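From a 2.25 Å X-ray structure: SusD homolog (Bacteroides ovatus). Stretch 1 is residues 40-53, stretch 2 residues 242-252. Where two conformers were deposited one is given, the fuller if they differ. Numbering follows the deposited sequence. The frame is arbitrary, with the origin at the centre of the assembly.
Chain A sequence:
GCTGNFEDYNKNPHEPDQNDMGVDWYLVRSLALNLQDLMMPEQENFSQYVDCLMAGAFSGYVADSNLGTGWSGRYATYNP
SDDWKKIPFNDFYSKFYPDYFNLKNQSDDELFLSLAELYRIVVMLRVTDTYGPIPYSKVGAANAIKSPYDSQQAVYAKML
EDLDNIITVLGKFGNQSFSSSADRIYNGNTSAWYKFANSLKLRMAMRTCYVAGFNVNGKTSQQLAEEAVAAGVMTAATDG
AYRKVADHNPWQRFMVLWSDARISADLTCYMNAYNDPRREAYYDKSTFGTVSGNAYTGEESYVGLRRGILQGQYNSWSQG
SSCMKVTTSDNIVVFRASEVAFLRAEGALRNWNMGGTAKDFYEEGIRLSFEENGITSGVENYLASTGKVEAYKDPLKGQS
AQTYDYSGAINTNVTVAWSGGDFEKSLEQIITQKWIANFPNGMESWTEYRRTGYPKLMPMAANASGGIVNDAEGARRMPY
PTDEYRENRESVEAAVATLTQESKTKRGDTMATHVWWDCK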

# COMPACT_ATOMS: atom_id res chain seq x y z
N MSE A 40 -8.52 3.82 2.86
CA MSE A 40 -7.25 4.44 3.30
C MSE A 40 -7.64 5.25 4.54
O MSE A 40 -7.88 6.46 4.45
CB MSE A 40 -6.70 5.30 2.14
CG MSE A 40 -5.23 5.65 2.30
SE MSE A 40 -4.07 4.08 2.15
CE MSE A 40 -4.51 3.64 0.29
N PRO A 41 -7.84 4.56 5.69
CA PRO A 41 -8.47 5.21 6.86
C PRO A 41 -7.79 6.46 7.40
O PRO A 41 -6.58 6.54 7.50
CB PRO A 41 -8.52 4.11 7.92
CG PRO A 41 -7.68 2.99 7.38
CD PRO A 41 -7.68 3.10 5.91
N GLU A 42 -8.63 7.44 7.73
CA GLU A 42 -8.26 8.73 8.28
C GLU A 42 -8.04 8.67 9.81
O GLU A 42 -7.13 9.37 10.29
CB GLU A 42 -9.33 9.76 7.95
CG GLU A 42 -8.97 11.15 8.41
CD GLU A 42 -10.01 12.22 8.18
OE1 GLU A 42 -10.71 12.16 7.14
OE2 GLU A 42 -10.09 13.15 9.01
N GLN A 43 -8.88 7.89 10.55
CA GLN A 43 -8.80 7.77 12.00
C GLN A 43 -7.34 7.47 12.37
O GLN A 43 -6.80 6.43 11.97
CB GLN A 43 -9.77 6.68 12.51
CG GLN A 43 -10.07 6.76 14.02
CD GLN A 43 -10.87 5.56 14.52
OE1 GLN A 43 -11.33 4.73 13.74
NE2 GLN A 43 -11.04 5.43 15.83
N GLU A 44 -6.70 8.44 13.05
CA GLU A 44 -5.29 8.43 13.42
C GLU A 44 -4.87 7.21 14.23
O GLU A 44 -3.78 6.71 13.98
CB GLU A 44 -4.86 9.73 14.13
CG GLU A 44 -5.59 10.01 15.44
CD GLU A 44 -5.18 11.28 16.16
OE1 GLU A 44 -5.06 12.34 15.51
OE2 GLU A 44 -5.04 11.22 17.40
N ASN A 45 -5.72 6.71 15.15
CA ASN A 45 -5.38 5.55 15.98
C ASN A 45 -5.66 4.23 15.25
O ASN A 45 -5.46 3.16 15.83
CB ASN A 45 -6.10 5.60 17.35
CG ASN A 45 -7.60 5.81 17.29
OD1 ASN A 45 -8.10 6.81 16.76
ND2 ASN A 45 -8.34 4.93 17.94
N PHE A 46 -6.11 4.27 13.99
CA PHE A 46 -6.33 3.06 13.21
C PHE A 46 -5.30 3.07 12.10
O PHE A 46 -4.55 2.10 11.95
CB PHE A 46 -7.77 2.96 12.67
CG PHE A 46 -8.05 1.73 11.83
CD1 PHE A 46 -7.61 0.47 12.24
CD2 PHE A 46 -8.81 1.82 10.67
CE1 PHE A 46 -7.88 -0.67 11.47
CE2 PHE A 46 -9.10 0.68 9.92
CZ PHE A 46 -8.62 -0.55 10.32
N SER A 47 -5.20 4.21 11.41
CA SER A 47 -4.23 4.52 10.35
C SER A 47 -2.80 4.25 10.83
O SER A 47 -2.01 3.68 10.08
CB SER A 47 -4.35 5.99 9.93
OG SER A 47 -3.46 6.28 8.87
N GLN A 48 -2.47 4.67 12.06
CA GLN A 48 -1.13 4.50 12.64
C GLN A 48 -0.69 3.05 12.61
O GLN A 48 0.45 2.78 12.27
CB GLN A 48 -1.04 5.03 14.08
CG GLN A 48 0.41 5.19 14.48
CD GLN A 48 0.65 5.80 15.81
OE1 GLN A 48 -0.18 5.78 16.71
NE2 GLN A 48 1.84 6.34 15.94
N TYR A 49 -1.59 2.12 12.91
CA TYR A 49 -1.25 0.71 12.87
C TYR A 49 -1.18 0.18 11.46
O TYR A 49 -0.14 -0.33 11.06
CB TYR A 49 -2.23 -0.13 13.69
CG TYR A 49 -2.22 0.24 15.15
CD1 TYR A 49 -1.29 -0.31 16.03
CD2 TYR A 49 -3.13 1.17 15.66
CE1 TYR A 49 -1.24 0.06 17.37
CE2 TYR A 49 -3.10 1.55 17.00
CZ TYR A 49 -2.17 0.97 17.86
OH TYR A 49 -2.13 1.34 19.18
N VAL A 50 -2.27 0.28 10.71
CA VAL A 50 -2.38 -0.38 9.41
C VAL A 50 -1.57 0.27 8.32
O VAL A 50 -1.00 -0.46 7.51
CB VAL A 50 -3.86 -0.63 8.96
CG1 VAL A 50 -4.58 -1.52 9.99
CG2 VAL A 50 -4.63 0.67 8.73
N ASP A 51 -1.49 1.60 8.28
CA ASP A 51 -0.81 2.29 7.19
C ASP A 51 0.58 2.78 7.54
O ASP A 51 1.43 2.92 6.66
CB ASP A 51 -1.66 3.46 6.70
CG ASP A 51 -2.85 3.01 5.86
OD1 ASP A 51 -2.66 2.12 4.96
OD2 ASP A 51 -3.96 3.54 6.07
N CYS A 52 0.82 3.07 8.79
CA CYS A 52 2.11 3.61 9.14
C CYS A 52 3.01 2.52 9.74
O CYS A 52 4.02 2.17 9.14
CB CYS A 52 1.95 4.80 10.07
SG CYS A 52 3.51 5.61 10.50
N LEU A 53 2.64 1.99 10.90
CA LEU A 53 3.47 1.02 11.61
C LEU A 53 3.59 -0.30 10.86
O LEU A 53 4.66 -0.91 10.87
CB LEU A 53 2.91 0.78 13.04
CG LEU A 53 3.08 1.92 14.05
CD1 LEU A 53 2.04 1.80 15.17
CD2 LEU A 53 4.48 1.93 14.64
N TYR A 242 -8.17 10.77 -4.51
CA TYR A 242 -7.63 11.51 -3.36
C TYR A 242 -8.79 11.94 -2.50
O TYR A 242 -9.69 12.59 -3.00
CB TYR A 242 -6.81 12.75 -3.83
CG TYR A 242 -5.68 12.37 -4.76
CD1 TYR A 242 -4.46 11.94 -4.26
CD2 TYR A 242 -5.84 12.43 -6.15
CE1 TYR A 242 -3.42 11.57 -5.11
CE2 TYR A 242 -4.81 12.06 -7.01
CZ TYR A 242 -3.61 11.63 -6.49
OH TYR A 242 -2.58 11.29 -7.33
N ARG A 243 -8.82 11.52 -1.23
CA ARG A 243 -9.95 11.86 -0.37
C ARG A 243 -9.70 13.13 0.41
O ARG A 243 -8.67 13.29 1.05
CB ARG A 243 -10.27 10.70 0.60
CG ARG A 243 -11.64 10.85 1.28
CD ARG A 243 -12.05 9.64 2.10
NE ARG A 243 -12.75 10.03 3.34
CZ ARG A 243 -12.16 10.55 4.42
NH1 ARG A 243 -10.83 10.76 4.44
NH2 ARG A 243 -12.88 10.88 5.49
N LYS A 244 -10.68 14.05 0.37
CA LYS A 244 -10.65 15.29 1.14
C LYS A 244 -10.95 14.88 2.57
O LYS A 244 -12.00 14.25 2.83
CB LYS A 244 -11.64 16.34 0.57
CG LYS A 244 -11.83 17.56 1.47
CD LYS A 244 -12.85 18.52 0.93
CE LYS A 244 -13.00 19.74 1.80
NZ LYS A 244 -14.06 20.64 1.30
N VAL A 245 -9.98 15.13 3.48
CA VAL A 245 -10.08 14.70 4.88
C VAL A 245 -11.32 15.32 5.55
O VAL A 245 -11.72 16.45 5.21
CB VAL A 245 -8.79 14.94 5.72
CG1 VAL A 245 -7.60 14.21 5.10
CG2 VAL A 245 -8.49 16.43 5.93
N ALA A 246 -11.94 14.56 6.45
CA ALA A 246 -13.10 15.03 7.21
C ALA A 246 -12.62 15.93 8.34
O ALA A 246 -13.24 16.95 8.59
CB ALA A 246 -13.90 13.86 7.76
N ASP A 247 -11.49 15.59 8.97
CA ASP A 247 -10.92 16.38 10.06
C ASP A 247 -9.43 16.70 9.81
O ASP A 247 -9.08 17.87 9.70
CB ASP A 247 -11.13 15.67 11.40
CG ASP A 247 -10.78 16.57 12.57
OD1 ASP A 247 -11.58 17.47 12.88
OD2 ASP A 247 -9.67 16.41 13.12
N HIS A 248 -8.55 15.69 9.77
CA HIS A 248 -7.13 15.94 9.51
C HIS A 248 -6.44 14.74 8.91
O HIS A 248 -6.85 13.60 9.14
CB HIS A 248 -6.40 16.37 10.80
CG HIS A 248 -6.36 15.36 11.89
ND1 HIS A 248 -7.38 15.26 12.84
CD2 HIS A 248 -5.38 14.47 12.20
CE1 HIS A 248 -7.01 14.31 13.68
NE2 HIS A 248 -5.81 13.79 13.33
N ASN A 249 -5.36 14.99 8.16
CA ASN A 249 -4.51 13.94 7.60
C ASN A 249 -3.70 13.32 8.76
O ASN A 249 -2.98 14.05 9.47
CB ASN A 249 -3.58 14.48 6.50
CG ASN A 249 -2.87 13.39 5.75
OD1 ASN A 249 -2.24 12.52 6.34
ND2 ASN A 249 -2.95 13.42 4.44
N PRO A 250 -3.83 11.99 8.99
CA PRO A 250 -3.16 11.36 10.16
C PRO A 250 -1.63 11.38 10.08
O PRO A 250 -0.99 11.34 11.11
CB PRO A 250 -3.70 9.93 10.13
CG PRO A 250 -4.09 9.68 8.71
CD PRO A 250 -4.65 11.00 8.25
N TRP A 251 -1.04 11.46 8.87
CA TRP A 251 0.42 11.52 8.68
C TRP A 251 1.04 12.74 9.33
O TRP A 251 2.20 12.67 9.74
CB TRP A 251 0.79 11.49 7.21
CG TRP A 251 0.51 10.15 6.60
CD1 TRP A 251 -0.59 9.79 5.86
CD2 TRP A 251 1.32 8.98 6.72
NE1 TRP A 251 -0.50 8.46 5.51
CE2 TRP A 251 0.66 7.93 6.03
CE3 TRP A 251 2.54 8.70 7.37
CZ2 TRP A 251 1.21 6.64 5.91
CZ3 TRP A 251 3.05 7.40 7.30
CH2 TRP A 251 2.41 6.40 6.56
N GLN A 252 0.28 13.85 9.45
CA GLN A 252 0.74 15.06 10.13
C GLN A 252 1.01 14.74 11.61
O GLN A 252 1.94 15.26 12.20
CB GLN A 252 -0.26 16.21 9.98
CG GLN A 252 0.25 17.53 10.59
CD GLN A 252 -0.13 17.69 12.07
OE1 GLN A 252 -0.98 16.98 12.64
NE2 GLN A 252 0.52 18.59 12.73
O HOH W 1 -6.82 11.68 11.42

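The contact pairs a loop running into a helix (44–53) with a loop that leaves a strand and enters a second helix at its far end; the backbones come nearest at Glu44 and Pro250, whose CA atoms lie 4.9 Å apart.

Charge and backbone polarity meet at one buried carboxylate. Glu42, extended with chi1 and chi2 both t, reaches into the bend of the opposing loop. Glu42 OE1 accepts from Arg243 NH1 and NH2, each at 3.0 Å, in a salt bridge near the guanidinium plane, and from Ala246 N at 2.8 Å. Glu42 OE2 accepts from Asp247 N at 2.8 Å and His248 N at 3.1 Å. Five donors thus converge on two oxygens, so a single acid gathers three successive backbone amides and a guanidinium.

A second acid, Glu44, binds a side chain: Glu44 OE1 accepts from His248 NE2 at 2.7 Å, while His248 ND1 donates to Asp247 OD2 at 2.6 Å, fixing the ring from both nitrogens. Water 1 donates to Glu42 O (2.6 Å) and His248 O (3.0 Å), joining two carbonyls that cannot bond each other.

Packing completes the contact. Pro250 points toward the first stretch, Pro250 CG lying 3.4 Å from Glu42 O and 3.5 Å from Ser47 OG. Farther along the first helix, Cys52 SG meets Trp251 CZ3 at 3.7 Å, an oblique sulfur–aromatic approach.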